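Local coordinates for protein transcriptional regulator, GntR family (Ralstonia eutropha, PDB 3IHU) that probably binds DNA as a transcription factor of the GntR family, joining a winged helix-turn-helix domain to an all-helical FCD domain, at residues Q116-S121 with R146-M151; D19-G24 with A47-G52; R80-Q85 with P167-Q172; A104-S109 with G196-A201. All coordinates share one frame; numbering follows the deposited sequence.

Interaction 1 of 4, residues Q116-S121 with R146-M151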
loop_
_atom_site.group_PDB
_atom_site.type_symbol
_atom_site.label_atom_id
_atom_site.label_comp_id
_atom_site.label_asym_id
_atom_site.label_seq_id
_atom_site.Cartn_x
_atom_site.Cartn_y
_atom_site.Cartn_z
ATOM N N GLN A 116 -10.121 14.737 11.607
ATOM C CA GLN A 116 -11.431 14.444 11.018
ATOM C C GLN A 116 -11.326 13.550 9.821
ATOM O O GLN A 116 -12.118 12.614 9.667
ATOM C CB GLN A 116 -12.169 15.724 10.589
ATOM C CG GLN A 116 -12.676 16.541 11.761
ATOM C CD GLN A 116 -13.566 17.717 11.335
ATOM O OE1 GLN A 116 -13.834 17.931 10.144
ATOM N NE2 GLN A 116 -14.021 18.475 12.318
ATOM N N ALA A 117 -10.362 13.838 8.954
ATOM C CA ALA A 117 -10.034 12.946 7.839
ATOM C C ALA A 117 -9.624 11.570 8.332
ATOM O O ALA A 117 -10.061 10.572 7.797
ATOM C CB ALA A 117 -8.930 13.563 6.971
ATOM N N LEU A 118 -8.824 11.488 9.370
ATOM C CA LEU A 118 -8.311 10.193 9.826
ATOM C C LEU A 118 -9.467 9.364 10.412
ATOM O O LEU A 118 -9.685 8.200 10.051
ATOM C CB LEU A 118 -7.117 10.350 10.812
ATOM C CG LEU A 118 -6.406 9.034 11.059
ATOM C CD1 LEU A 118 -5.535 8.692 9.791
ATOM C CD2 LEU A 118 -5.599 9.068 12.376
ATOM N N ARG A 119 -10.267 9.996 11.264
ATOM C CA ARG A 119 -11.464 9.359 11.842
ATOM C C ARG A 119 -12.445 8.944 10.761
ATOM O O ARG A 119 -12.992 7.833 10.794
ATOM C CB ARG A 119 -12.098 10.279 12.911
ATOM C CG ARG A 119 -11.192 10.454 14.193
ATOM C CD ARG A 119 -11.920 11.194 15.358
ATOM N NE ARG A 119 -11.065 11.439 16.522
ATOM C CZ ARG A 119 -10.666 10.502 17.397
ATOM N NH1 ARG A 119 -11.034 9.207 17.274
ATOM N NH2 ARG A 119 -9.900 10.849 18.419
ATOM N N ALA A 120 -12.630 9.785 9.754
ATOM C CA ALA A 120 -13.513 9.424 8.661
ATOM C C ALA A 120 -12.978 8.214 7.887
ATOM O O ALA A 120 -13.754 7.297 7.542
ATOM C CB ALA A 120 -13.731 10.622 7.716
ATOM N N SER A 121 -11.654 8.194 7.626
ATOM C CA SER A 121 -11.083 7.129 6.874
ATOM C C SER A 121 -11.306 5.857 7.652
ATOM O O SER A 121 -11.603 4.815 7.043
ATOM C CB SER A 121 -9.576 7.344 6.582
ATOM O OG SER A 121 -8.794 7.203 7.760
ATOM N N ARG A 146 -2.650 7.718 3.211
ATOM C CA ARG A 146 -2.339 9.062 2.748
ATOM C C ARG A 146 -2.556 10.141 3.831
ATOM O O ARG A 146 -1.753 11.077 3.989
ATOM C CB ARG A 146 -3.131 9.381 1.462
ATOM C CG ARG A 146 -3.142 10.857 1.036
ATOM C CD ARG A 146 -1.742 11.492 0.879
ATOM N NE ARG A 146 -0.865 10.711 -0.011
ATOM C CZ ARG A 146 -0.702 10.916 -1.321
ATOM N NH1 ARG A 146 -1.357 11.879 -1.949
ATOM N NH2 ARG A 146 0.128 10.137 -2.009
ATOM N N THR A 147 -3.612 10.004 4.620
ATOM C CA THR A 147 -3.856 10.960 5.710
ATOM C C THR A 147 -2.735 10.860 6.729
ATOM O O THR A 147 -2.203 11.887 7.189
ATOM C CB THR A 147 -5.239 10.715 6.349
ATOM O OG1 THR A 147 -6.213 10.575 5.306
ATOM C CG2 THR A 147 -5.639 11.821 7.222
ATOM N N LEU A 148 -2.331 9.632 7.061
ATOM C CA LEU A 148 -1.222 9.479 7.979
ATOM C C LEU A 148 0.000 10.189 7.416
ATOM O O LEU A 148 0.753 10.842 8.163
ATOM C CB LEU A 148 -0.898 8.014 8.298
ATOM C CG LEU A 148 -1.940 7.240 9.097
ATOM C CD1 LEU A 148 -1.519 5.752 9.142
ATOM C CD2 LEU A 148 -2.156 7.898 10.520
ATOM N N LEU A 149 0.187 10.086 6.103
ATOM C CA LEU A 149 1.368 10.696 5.467
ATOM C C LEU A 149 1.324 12.206 5.583
ATOM O O LEU A 149 2.303 12.822 5.978
ATOM C CB LEU A 149 1.455 10.277 4.010
ATOM C CG LEU A 149 2.684 10.746 3.234
ATOM C CD1 LEU A 149 4.035 10.168 3.776
ATOM C CD2 LEU A 149 2.456 10.327 1.812
ATOM N N GLU A 150 0.174 12.784 5.287
ATOM C CA GLU A 150 0.003 14.227 5.312
ATOM C C GLU A 150 0.182 14.757 6.705
ATOM O O GLU A 150 0.739 15.842 6.884
ATOM C CB GLU A 150 -1.366 14.656 4.765
ATOM C CG GLU A 150 -1.588 14.364 3.281
ATOM C CD GLU A 150 -0.427 14.863 2.390
ATOM O OE1 GLU A 150 0.011 16.034 2.561
ATOM O OE2 GLU A 150 0.067 14.066 1.540
HETATM N N MSE A 151 -0.246 13.976 7.684
HETATM C CA MSE A 151 -0.094 14.321 9.088
HETATM C C MSE A 151 1.357 14.413 9.518
HETATM O O MSE A 151 1.723 15.315 10.260
HETATM C CB MSE A 151 -0.865 13.296 9.962
HETATM C CG MSE A 151 -2.332 13.552 10.027
HETATM SE SE MSE A 151 -3.369 12.156 10.864
HETATM C CE MSE A 151 -3.040 12.940 12.649
#

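Interaction 2 of 4, residues D19-G24 with A47-G52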
loop_
_atom_site.group_PDB
_atom_site.type_symbol
_atom_site.label_atom_id
_atom_site.label_comp_id
_atom_site.label_asym_id
_atom_site.label_seq_id
_atom_site.Cartn_x
_atom_site.Cartn_y
_atom_site.Cartn_z
ATOM N N ASP A 19 2.051 8.761 -14.180
ATOM C CA ASP A 19 1.481 8.445 -12.886
ATOM C C ASP A 19 0.237 7.558 -12.967
ATOM O O ASP A 19 0.038 6.710 -12.101
ATOM C CB ASP A 19 1.105 9.722 -12.120
ATOM C CG ASP A 19 2.327 10.468 -11.551
ATOM O OD1 ASP A 19 3.490 9.978 -11.669
ATOM O OD2 ASP A 19 2.116 11.574 -10.996
ATOM N N THR A 20 -0.584 7.742 -13.987
ATOM C CA THR A 20 -1.833 7.012 -14.080
ATOM C C THR A 20 -1.567 5.530 -14.330
ATOM O O THR A 20 -2.288 4.682 -13.826
ATOM C CB THR A 20 -2.787 7.527 -15.191
ATOM O OG1 THR A 20 -2.370 7.007 -16.449
ATOM C CG2 THR A 20 -2.891 9.064 -15.251
ATOM N N VAL A 21 -0.519 5.213 -15.081
ATOM C CA VAL A 21 -0.075 3.811 -15.229
ATOM C C VAL A 21 0.664 3.292 -13.980
ATOM O O VAL A 21 0.491 2.127 -13.533
ATOM C CB VAL A 21 0.819 3.662 -16.469
ATOM C CG1 VAL A 21 1.230 2.230 -16.657
ATOM C CG2 VAL A 21 0.097 4.215 -17.715
ATOM N N PHE A 22 1.527 4.126 -13.432
ATOM C CA PHE A 22 2.301 3.737 -12.245
ATOM C C PHE A 22 1.367 3.392 -11.083
ATOM O O PHE A 22 1.434 2.294 -10.519
ATOM C CB PHE A 22 3.230 4.867 -11.848
ATOM C CG PHE A 22 4.100 4.571 -10.651
ATOM C CD1 PHE A 22 5.224 3.780 -10.769
ATOM C CD2 PHE A 22 3.816 5.147 -9.419
ATOM C CE1 PHE A 22 6.050 3.547 -9.675
ATOM C CE2 PHE A 22 4.647 4.902 -8.316
ATOM C CZ PHE A 22 5.752 4.101 -8.460
ATOM N N PHE A 23 0.455 4.299 -10.778
ATOM C CA PHE A 23 -0.479 4.067 -9.689
ATOM C C PHE A 23 -1.599 3.091 -10.056
ATOM O O PHE A 23 -2.069 2.334 -9.193
ATOM C CB PHE A 23 -1.009 5.395 -9.159
ATOM C CG PHE A 23 0.051 6.206 -8.467
ATOM C CD1 PHE A 23 0.592 5.769 -7.243
ATOM C CD2 PHE A 23 0.523 7.386 -9.020
ATOM C CE1 PHE A 23 1.587 6.513 -6.589
ATOM C CE2 PHE A 23 1.523 8.123 -8.379
ATOM C CZ PHE A 23 2.050 7.687 -7.162
ATOM N N GLY A 24 -2.008 3.092 -11.322
ATOM C CA GLY A 24 -2.988 2.147 -11.814
ATOM C C GLY A 24 -2.596 0.688 -11.680
ATOM O O GLY A 24 -3.447 -0.163 -11.349
ATOM N N ALA A 47 -3.901 1.188 -24.462
ATOM C CA ALA A 47 -5.374 1.163 -24.677
ATOM C C ALA A 47 -6.076 1.163 -23.302
ATOM O O ALA A 47 -7.061 1.826 -23.091
ATOM C CB ALA A 47 -5.759 -0.085 -25.480
ATOM N N HIS A 48 -5.551 0.411 -22.349
ATOM C CA HIS A 48 -6.204 0.308 -21.054
ATOM C C HIS A 48 -6.169 1.636 -20.272
ATOM O O HIS A 48 -7.146 2.045 -19.678
ATOM C CB HIS A 48 -5.497 -0.764 -20.189
ATOM C CG HIS A 48 -6.207 -1.064 -18.906
ATOM N ND1 HIS A 48 -7.435 -1.692 -18.867
ATOM C CD2 HIS A 48 -5.882 -0.798 -17.622
ATOM C CE1 HIS A 48 -7.808 -1.847 -17.608
ATOM N NE2 HIS A 48 -6.894 -1.295 -16.833
ATOM N N PHE A 49 -5.015 2.287 -20.223
ATOM C CA PHE A 49 -4.925 3.520 -19.454
ATOM C C PHE A 49 -5.229 4.769 -20.249
ATOM O O PHE A 49 -5.361 5.851 -19.698
ATOM C CB PHE A 49 -3.576 3.569 -18.735
ATOM C CG PHE A 49 -3.488 2.609 -17.608
ATOM C CD1 PHE A 49 -4.220 2.834 -16.448
ATOM C CD2 PHE A 49 -2.690 1.475 -17.685
ATOM C CE1 PHE A 49 -4.157 1.943 -15.382
ATOM C CE2 PHE A 49 -2.604 0.588 -16.613
ATOM C CZ PHE A 49 -3.328 0.819 -15.459
ATOM N N GLY A 50 -5.369 4.634 -21.554
ATOM C CA GLY A 50 -5.586 5.783 -22.387
ATOM C C GLY A 50 -4.437 6.764 -22.404
ATOM O O GLY A 50 -4.651 7.940 -22.593
ATOM N N VAL A 51 -3.209 6.288 -22.279
ATOM C CA VAL A 51 -2.037 7.180 -22.391
ATOM C C VAL A 51 -1.130 6.675 -23.518
ATOM O O VAL A 51 -1.372 5.603 -24.068
ATOM C CB VAL A 51 -1.289 7.253 -21.056
ATOM C CG1 VAL A 51 -2.242 7.712 -19.930
ATOM C CG2 VAL A 51 -0.685 5.903 -20.712
ATOM N N GLY A 52 -0.099 7.451 -23.871
ATOM C CA GLY A 52 0.785 7.110 -24.986
ATOM C C GLY A 52 1.952 6.221 -24.566
ATOM O O GLY A 52 2.227 6.037 -23.359
#

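Interaction 3 of 4, residues R80-Q85 with P167-Q172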
loop_
_atom_site.group_PDB
_atom_site.type_symbol
_atom_site.label_atom_id
_atom_site.label_comp_id
_atom_site.label_asym_id
_atom_site.label_seq_id
_atom_site.Cartn_x
_atom_site.Cartn_y
_atom_site.Cartn_z
ATOM N N ARG A 80 6.294 -8.995 -11.003
ATOM C CA ARG A 80 7.111 -9.928 -10.199
ATOM C C ARG A 80 6.234 -10.812 -9.289
ATOM O O ARG A 80 5.135 -10.421 -8.907
ATOM C CB ARG A 80 8.139 -9.144 -9.367
ATOM C CG ARG A 80 9.259 -8.573 -10.249
ATOM C CD ARG A 80 10.444 -7.997 -9.421
ATOM N NE ARG A 80 11.164 -9.058 -8.735
ATOM C CZ ARG A 80 11.428 -9.078 -7.434
ATOM N NH1 ARG A 80 11.079 -8.055 -6.646
ATOM N NH2 ARG A 80 12.076 -10.112 -6.918
ATOM N N ARG A 81 6.723 -12.011 -9.001
ATOM C CA ARG A 81 6.273 -12.815 -7.872
ATOM C C ARG A 81 7.445 -12.929 -6.961
ATOM O O ARG A 81 8.542 -13.133 -7.445
ATOM C CB ARG A 81 5.954 -14.254 -8.289
ATOM C CG ARG A 81 4.709 -14.464 -9.078
ATOM C CD ARG A 81 4.434 -16.001 -9.126
ATOM N NE ARG A 81 3.228 -16.323 -9.911
ATOM C CZ ARG A 81 3.213 -16.631 -11.208
ATOM N NH1 ARG A 81 4.334 -16.687 -11.916
ATOM N NH2 ARG A 81 2.066 -16.897 -11.813
ATOM N N LEU A 82 7.226 -12.903 -5.655
ATOM C CA LEU A 82 8.302 -12.970 -4.695
ATOM C C LEU A 82 8.447 -14.357 -4.116
ATOM O O LEU A 82 7.487 -15.025 -3.810
ATOM C CB LEU A 82 8.037 -11.971 -3.553
ATOM C CG LEU A 82 7.760 -10.512 -4.010
ATOM C CD1 LEU A 82 7.590 -9.568 -2.821
ATOM C CD2 LEU A 82 8.863 -9.995 -4.880
ATOM N N SER A 83 9.685 -14.751 -3.866
ATOM C CA SER A 83 9.925 -15.875 -3.010
ATOM C C SER A 83 9.529 -15.552 -1.574
ATOM O O SER A 83 9.347 -14.408 -1.195
ATOM C CB SER A 83 11.399 -16.251 -3.062
ATOM O OG SER A 83 12.180 -15.238 -2.448
ATOM N N LEU A 84 9.493 -16.580 -0.740
ATOM C CA LEU A 84 9.154 -16.387 0.644
ATOM C C LEU A 84 10.177 -15.474 1.296
ATOM O O LEU A 84 9.788 -14.549 1.995
ATOM C CB LEU A 84 9.069 -17.718 1.425
ATOM C CG LEU A 84 8.646 -17.595 2.913
ATOM C CD1 LEU A 84 7.392 -16.737 3.098
ATOM C CD2 LEU A 84 8.420 -19.002 3.530
ATOM N N GLN A 85 11.459 -15.711 1.050
ATOM C CA GLN A 85 12.514 -14.907 1.684
ATOM C C GLN A 85 12.373 -13.453 1.211
ATOM O O GLN A 85 12.594 -12.527 1.989
ATOM C CB GLN A 85 13.906 -15.406 1.301
ATOM C CG GLN A 85 15.034 -14.624 1.970
ATOM C CD GLN A 85 14.921 -14.696 3.477
ATOM O OE1 GLN A 85 14.881 -15.795 4.038
ATOM N NE2 GLN A 85 14.781 -13.531 4.136
ATOM N N PRO A 167 2.183 -4.000 -2.522
ATOM C CA PRO A 167 1.168 -4.461 -3.495
ATOM C C PRO A 167 1.356 -5.895 -3.936
ATOM O O PRO A 167 0.385 -6.640 -3.998
ATOM C CB PRO A 167 1.316 -3.475 -4.678
ATOM C CG PRO A 167 2.623 -2.723 -4.423
ATOM C CD PRO A 167 2.885 -2.778 -2.960
ATOM N N ILE A 168 2.591 -6.317 -4.195
ATOM C CA ILE A 168 2.814 -7.708 -4.580
ATOM C C ILE A 168 2.455 -8.668 -3.459
ATOM O O ILE A 168 1.719 -9.612 -3.702
ATOM C CB ILE A 168 4.252 -8.047 -5.043
ATOM C CG1 ILE A 168 4.685 -7.137 -6.166
ATOM C CG2 ILE A 168 4.297 -9.515 -5.572
ATOM C CD1 ILE A 168 3.966 -7.436 -7.416
ATOM N N VAL A 169 2.952 -8.420 -2.256
ATOM C CA VAL A 169 2.617 -9.213 -1.067
ATOM C C VAL A 169 1.086 -9.289 -0.873
ATOM O O VAL A 169 0.511 -10.364 -0.697
ATOM C CB VAL A 169 3.296 -8.624 0.208
ATOM C CG1 VAL A 169 2.899 -9.412 1.461
ATOM C CG2 VAL A 169 4.790 -8.623 0.056
ATOM N N HIS A 170 0.427 -8.149 -0.957
ATOM C CA HIS A 170 -1.052 -8.108 -0.859
ATOM C C HIS A 170 -1.649 -9.117 -1.798
ATOM O O HIS A 170 -2.434 -9.941 -1.387
ATOM C CB HIS A 170 -1.576 -6.716 -1.193
ATOM C CG HIS A 170 -3.020 -6.515 -0.859
ATOM N ND1 HIS A 170 -4.047 -7.099 -1.586
ATOM C CD2 HIS A 170 -3.611 -5.787 0.116
ATOM C CE1 HIS A 170 -5.209 -6.747 -1.061
ATOM N NE2 HIS A 170 -4.973 -5.965 -0.017
ATOM N N ALA A 171 -1.248 -9.070 -3.068
ATOM C CA ALA A 171 -1.823 -9.940 -4.096
ATOM C C ALA A 171 -1.427 -11.383 -3.937
ATOM O O ALA A 171 -2.258 -12.272 -3.824
ATOM C CB ALA A 171 -1.412 -9.404 -5.512
ATOM N N GLN A 172 -0.127 -11.647 -3.899
ATOM C CA GLN A 172 0.367 -13.008 -3.891
ATOM C C GLN A 172 0.007 -13.708 -2.599
ATOM O O GLN A 172 -0.142 -14.896 -2.591
ATOM C CB GLN A 172 1.900 -12.971 -4.046
ATOM C CG GLN A 172 2.596 -14.275 -4.197
ATOM C CD GLN A 172 4.092 -14.084 -4.360
ATOM O OE1 GLN A 172 4.565 -12.998 -4.703
ATOM N NE2 GLN A 172 4.831 -15.142 -4.143
#

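Interaction 4 of 4, residues A104-S109 with G196-A201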
loop_
_atom_site.group_PDB
_atom_site.type_symbol
_atom_site.label_atom_id
_atom_site.label_comp_id
_atom_site.label_asym_id
_atom_site.label_seq_id
_atom_site.Cartn_x
_atom_site.Cartn_y
_atom_site.Cartn_z
ATOM N N ALA A 104 5.329 9.393 12.883
ATOM C CA ALA A 104 5.418 10.776 12.418
ATOM C C ALA A 104 4.029 11.461 12.413
ATOM O O ALA A 104 3.948 12.682 12.589
ATOM C CB ALA A 104 6.044 10.857 11.048
ATOM N N ALA A 105 2.969 10.700 12.105
ATOM C CA ALA A 105 1.633 11.244 11.992
ATOM C C ALA A 105 1.167 11.869 13.303
ATOM O O ALA A 105 0.254 12.686 13.261
ATOM C CB ALA A 105 0.567 10.164 11.505
ATOM N N THR A 106 1.777 11.500 14.433
ATOM C CA THR A 106 1.445 12.110 15.711
ATOM C C THR A 106 1.681 13.602 15.725
ATOM O O THR A 106 1.085 14.317 16.542
ATOM C CB THR A 106 2.187 11.540 16.923
ATOM O OG1 THR A 106 3.612 11.720 16.755
ATOM C CG2 THR A 106 1.808 10.119 17.128
ATOM N N ARG A 107 2.529 14.093 14.828
ATOM C CA ARG A 107 2.687 15.535 14.693
ATOM C C ARG A 107 1.398 16.259 14.302
ATOM O O ARG A 107 1.262 17.436 14.573
ATOM C CB ARG A 107 3.782 15.873 13.708
ATOM C CG ARG A 107 5.136 15.448 14.225
ATOM C CD ARG A 107 6.273 15.526 13.164
ATOM N NE ARG A 107 6.648 16.915 12.919
ATOM C CZ ARG A 107 6.111 17.715 11.990
ATOM N NH1 ARG A 107 5.150 17.286 11.170
ATOM N NH2 ARG A 107 6.544 18.971 11.879
ATOM N N GLY A 108 0.467 15.574 13.662
ATOM C CA GLY A 108 -0.800 16.180 13.302
ATOM C C GLY A 108 -1.933 15.852 14.256
ATOM O O GLY A 108 -3.085 16.084 13.914
ATOM N N SER A 109 -1.654 15.300 15.442
ATOM C CA SER A 109 -2.776 14.858 16.304
ATOM C C SER A 109 -3.671 16.015 16.813
ATOM O O SER A 109 -4.842 15.772 17.194
ATOM C CB SER A 109 -2.319 13.965 17.451
ATOM O OG SER A 109 -1.401 14.617 18.300
ATOM N N GLY A 196 -1.209 10.840 20.212
ATOM C CA GLY A 196 -0.142 11.806 20.056
ATOM C C GLY A 196 1.189 11.355 20.580
ATOM O O GLY A 196 2.153 12.106 20.454
ATOM N N GLU A 197 1.251 10.171 21.197
ATOM C CA GLU A 197 2.497 9.717 21.776
ATOM C C GLU A 197 3.305 8.887 20.732
ATOM O O GLU A 197 2.851 7.831 20.272
ATOM C CB GLU A 197 2.249 8.911 23.046
ATOM C CG GLU A 197 3.576 8.787 23.940
ATOM C CD GLU A 197 4.605 7.764 23.432
ATOM O OE1 GLU A 197 4.270 6.560 23.446
ATOM O OE2 GLU A 197 5.761 8.177 23.056
ATOM N N PRO A 198 4.492 9.391 20.328
ATOM C CA PRO A 198 5.163 8.753 19.163
ATOM C C PRO A 198 5.569 7.309 19.331
ATOM O O PRO A 198 5.408 6.517 18.385
ATOM C CB PRO A 198 6.368 9.656 18.896
ATOM C CG PRO A 198 6.454 10.637 19.999
ATOM C CD PRO A 198 5.108 10.696 20.664
ATOM N N ASP A 199 6.055 6.932 20.512
ATOM C CA ASP A 199 6.482 5.559 20.703
ATOM C C ASP A 199 5.338 4.550 20.588
ATOM O O ASP A 199 5.527 3.464 20.020
ATOM C CB ASP A 199 7.195 5.340 22.033
ATOM C CG ASP A 199 8.595 5.941 22.089
ATOM O OD1 ASP A 199 9.200 6.352 21.070
ATOM O OD2 ASP A 199 9.090 5.994 23.208
ATOM N N ALA A 200 4.172 4.853 21.160
ATOM C CA ALA A 200 3.048 3.925 21.083
ATOM C C ALA A 200 2.484 3.943 19.658
ATOM O O ALA A 200 2.030 2.921 19.184
ATOM C CB ALA A 200 1.940 4.224 22.116
ATOM N N ALA A 201 2.515 5.081 18.999
ATOM C CA ALA A 201 2.140 5.109 17.581
ATOM C C ALA A 201 3.049 4.215 16.741
ATOM O O ALA A 201 2.551 3.405 15.982
ATOM C CB ALA A 201 2.121 6.495 17.041
HETATM O O HOH W 1 1.664 15.078 19.595
#

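Interaction 1 of 4, residues Q116-S121 with R146-M151
Leu-118 and Leu-148 make the tightest apolar contact here, CD1 of Leu-118 lying 3.5 Å from CD2 of Leu-148. The two side chains approach obliquely, and one branch of Leu-148 does most of the work, since its CD2 also reaches the second methyl of Leu-118. CG of Leu-118 is anti to the backbone N (chi1 -168°), beside the carbonyl carbon. Besides Leu-148, CD2 of Leu-118 meets SE of the selenomethionine Met-151 at 4.1 Å. Met-151 runs at about a right angle to the leucine, its chain bending at chi3. A second apolar group lies beside it: CG2 of Thr-147 touches CB of Ala-117 at 3.7 Å and also faces the backbone N of Leu-118. The contact joins helices 112-130 and 134-152 of the FCD domain, consecutive in the chain and nearly antiparallel, at 161° and 9.6 Å between the local axes. Leu-148 and Met-151 also touch helix 84-105, through Ala-105, and Leu-118 touches Leu-194 of helix 179-195, so the layer continues into the helical bundle. No hydrogen bond crosses between the two segments. Ser-121 OG donates to Leu-118 O at 2.7 Å, tilted 17° from the carbonyl plane. The OG1 of Thr-147 bonds to His-143 O, one turn back, and its methyl faces the neighbouring helix.

Interaction 2 of 4, residues D19-G24 with A47-G52
The backbones come nearest at Val-21 and Phe-49, whose CA atoms are 6.4 Å apart, where helix 17-31 passes the C-terminal end of helix 42-49 and the turn that follows it. The Phe-49 ring lies against the helix backbone: CA of Val-21 stands 4.2 Å from the ring centroid and only 5° off the ring normal, a CH-pi contact over the face. CD2 of the adjacent His-48 ring covers the centre of the opposite face, and the phenyl is thus held between a helix backbone and an imidazole. Farther out on the ring, CE1 reaches Gly-24 CA at 3.8 Å and also meets Thr-20 O, both approaching obliquely. Gly-24, with no side chain, brings its CA directly against the ring. Both segments belong to the GntR-type winged helix-turn-helix domain. Helices 42-49 and 53-65 form the helix-turn-helix pair; Gly-50, with positive phi, follows the first and Gly-52 is the N-cap of the second. Within the turn, Val-51 faces helix 17-31. Its CG2 touches CG2 of Val-21 at 3.5 Å, the two side chains meeting at a slant, and its CG1 lies 3.6 Å from Thr-20 OG1. That hydroxyl, set between the backbone N and the carbonyl carbon (chi1 80°), is hydrogen-bonded to Ala-17 O. CG2 of Val-21 serves both partners, lying also 3.9 Å from Phe-49 CB, while CG1 sits near CD2 of the ring. Val-21 touches Ala-59 and Val-51 touches Val-56, both on helix 53-65.

Interaction 3 of 4, residues R80-Q85 with P167-Q172
Gln-172 lays its carboxamide against the backbone of Leu-82 and grips that residue at both its N and its O. The side chain starts with CG anti to the backbone N (chi1 -174°) and stays extended beyond it, carrying the amide across to residues 80-85. OE1 accepts from Leu-82 N at 2.8 Å, nearly straight at 171° and on an in-plane lone pair. NE2 donates to Leu-82 O at 2.7 Å, again on a lone pair and close to the plane of the amide. Beside this polar pair, the Leu-82 side chain packs on helix 167-172: CG meets CG2 of Ile-168 at 3.9 Å, and CD1 meets CG2 of Val-169 at 4.1 Å, Val-169 crossing it at about a right angle. CD1 of Ile-168 reaches back to Arg-80 O at 3.5 Å. Residues 80-85 form the linker from strand 77-79 of the winged-helix domain into helix 84-105, with Ser-83 as N-cap. Leu-82 and Val-169 both also touch Thr-87 and Val-90 of that helix, while Ile-168 touches Leu-29 of helix 17-31. The paired bonds fix the amide's rotation and its orientation, since its carbonyl faces an N-H and its NH2 a carbonyl.

Interaction 4 of 4, residues A104-S109 with G196-A201
Thr-106 points its side chain at the turn before helix 198-219: its CG2 is 3.6 Å from Ala-201 CB and its own CB 3.6 Å from Gly-196 O. Its OG1 sits between the backbone N and the carbonyl carbon (chi1 60°) and bonds to Arg-103 O, while the methyl, anti to the carbonyl carbon, is the branch that reaches Ala-201. CB of Pro-198 lies near the same hydroxyl, the two side chains crossing at about a right angle. Ser-109 adopts the same chi1 of 60°; its OG donates to Thr-106 O at 3.1 Å, in the carbonyl plane, and also touches Gly-196 CA at 3.5 Å. In the FCD helical bundle this joins the 3-10 turn and loop following helix 84-105 to the short turn between helices 179-195 and 198-219. Gly-196 leaves the first helix with positive phi, and Glu-197 is the N-cap of the next. The glutamate carboxylate folds back over that helix start, OE2 accepting from Asp-199 N at 2.8 Å and OE1 from Ala-200 N at 2.9 Å, each N-H arriving from above the carboxylate plane. One water bridges the segments, donating to Thr-106 O at 3.2 Å and to Gly-196 O at 3.1 Å.

In the fold
Interaction 2 comes first along the chain, inside the winged-helix domain. Interactions 1 and 4 lie together in the FCD domain, centres 12 Å apart, and they touch, with Met-151 CE packing on the carbonyls of Ala-105 and Gly-108. Interaction 3 joins the two domains: its linker follows strand 77-79 and enters helix 84-105, whose far end belongs to interaction 4, about 30 Å away between centres. The segments of interactions 3 and 4 alternate in sequence, and 116-121 and 146-151 fall between the segments of both. Interactions 2 and 4 are farthest apart, about 35 Å between centres. Helix 84-105 thus spans the FCD bundle from the linker to its distal turns.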